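Local coordinates for 6-phospho-beta-glucosidase (Thermotoga maritima, PDB 1UP7), which hydrolyses cellobiose 6'-phosphate to glucose 6-phosphate and glucose, in a reaction that depends on NAD+ and a manganese ion, at the interface of chains A and B. Numbering follows the deposited sequence. Chains: chain A/B, 6-phospho-beta-glucosidase.

The interface of chains A and B. Residues chain A 235-236, 248, 356, 359; chain B 370, 385, 388-389.
A:Phe356 and B:Lys385 meet at the middle of a helix-against-helix patch in the two-fold symmetric interface of this family 4 glycoside hydrolase, a protein that exists as dimers and tetramers in solution. The patch illustrates how a lysine can serve a subunit interface with its carbon chain as much as with its terminal amine. With CG anti to the backbone N (chi1 -173°) and the chain extended beyond it, B:Lys385 runs from helix 380-389 between the ring of A:Phe356 and the end of helix 230-236. Its methylene CD lies 3.7 Å from A:Val236 CA, and CE on the other flank is 3.6 Å from A:Phe356 CB. At the tip, the terminal amine NZ gives a 3.0 Å hydrogen bond to the backbone carbonyl A:Val236 O, approaching at 133° and tilted 35° from the carbonyl plane. Shortened to an alanine, this position would probably leave the helix-end carbonyl without its cross-chain donor and open a gap beside A:Phe356 and A:Val236. A:Val236 CG1, from the ring's own chain, lies over one face of A:Phe356 towards the rim, and B:Leu388 CB meets the edge in plane. B:Leu370 CD1 packs against the phenylalanine backbone, 3.6 Å from A:Phe356 CA. A:Leu248 CD2 comes to the same B:Leu388 CB and lies 3.5 Å from the backbone carbonyl B:Leu388 O, the two leucine side chains crossing at about a right angle. Packing is looser towards A:Ser359, whose hydroxyl OG stays 4.2 Å from B:Ser389 CB. There a water bridges the chains, 3.0 Å from A:Ser359 OG and hydrogen bonded also to the carbonyl B:Ser389 O, while the same hydroxyl donates to A:Phe356 O one helical turn back, which should help fix its rotation.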
# COMPACT_ATOMS: atom_id res chain seq x y z
N SER A 235 6.29 -14.14 27.15
CA SER A 235 5.94 -12.73 27.01
C SER A 235 5.89 -12.36 25.57
O SER A 235 4.92 -11.83 25.09
CB SER A 235 7.00 -11.90 27.72
OG SER A 235 6.88 -12.20 29.09
N VAL A 236 6.99 -12.64 24.90
CA VAL A 236 7.21 -12.24 23.53
C VAL A 236 6.47 -13.17 22.57
O VAL A 236 6.04 -12.75 21.51
CB VAL A 236 8.72 -12.28 23.21
CG1 VAL A 236 8.98 -12.02 21.75
CG2 VAL A 236 9.48 -11.28 24.08
N LEU A 248 19.01 -7.50 22.47
CA LEU A 248 18.19 -7.54 23.67
C LEU A 248 18.98 -7.87 24.94
O LEU A 248 18.51 -7.68 26.07
CB LEU A 248 17.05 -8.53 23.48
CG LEU A 248 16.01 -8.05 22.47
CD1 LEU A 248 15.38 -9.29 21.95
CD2 LEU A 248 14.98 -7.08 23.10
N PHE A 356 6.53 -6.56 17.68
CA PHE A 356 7.83 -6.71 18.35
C PHE A 356 8.88 -7.03 17.32
O PHE A 356 9.96 -6.44 17.29
CB PHE A 356 7.79 -7.85 19.37
CG PHE A 356 9.06 -8.04 20.16
CD1 PHE A 356 9.28 -7.33 21.34
CD2 PHE A 356 10.05 -8.93 19.72
CE1 PHE A 356 10.44 -7.52 22.08
CE2 PHE A 356 11.22 -9.11 20.45
CZ PHE A 356 11.41 -8.40 21.65
N SER A 359 9.52 -3.91 15.03
CA SER A 359 10.35 -2.86 15.60
C SER A 359 11.80 -3.07 15.18
O SER A 359 12.48 -2.10 14.78
CB SER A 359 10.25 -2.79 17.12
OG SER A 359 10.76 -3.98 17.73
N LEU B 370 2.52 -2.16 21.12
CA LEU B 370 2.80 -3.23 22.06
C LEU B 370 2.33 -2.83 23.48
O LEU B 370 1.76 -3.67 24.22
CB LEU B 370 4.30 -3.58 22.05
CG LEU B 370 4.74 -4.46 20.86
CD1 LEU B 370 6.28 -4.55 20.77
CD2 LEU B 370 4.13 -5.90 20.85
N LYS B 385 7.11 -7.61 27.00
CA LYS B 385 7.31 -7.57 25.57
C LYS B 385 7.39 -6.11 25.08
O LYS B 385 8.33 -5.73 24.38
CB LYS B 385 6.16 -8.33 24.91
CG LYS B 385 6.30 -8.54 23.39
CD LYS B 385 5.08 -9.27 22.86
CE LYS B 385 5.13 -9.34 21.36
NZ LYS B 385 4.32 -10.38 20.78
N LEU B 388 10.66 -4.38 26.35
CA LEU B 388 11.86 -4.79 25.63
C LEU B 388 11.95 -4.22 24.24
O LEU B 388 13.02 -4.18 23.66
CB LEU B 388 11.96 -6.31 25.52
CG LEU B 388 12.17 -7.06 26.83
CD1 LEU B 388 11.76 -8.54 26.66
CD2 LEU B 388 13.63 -6.91 27.28
N SER B 389 10.83 -3.78 23.70
CA SER B 389 10.81 -3.28 22.32
C SER B 389 11.26 -1.83 22.22
O SER B 389 11.57 -1.35 21.12
CB SER B 389 9.40 -3.42 21.69
OG SER B 389 8.49 -2.43 22.16
O HOH W 1 13.13 -3.03 19.23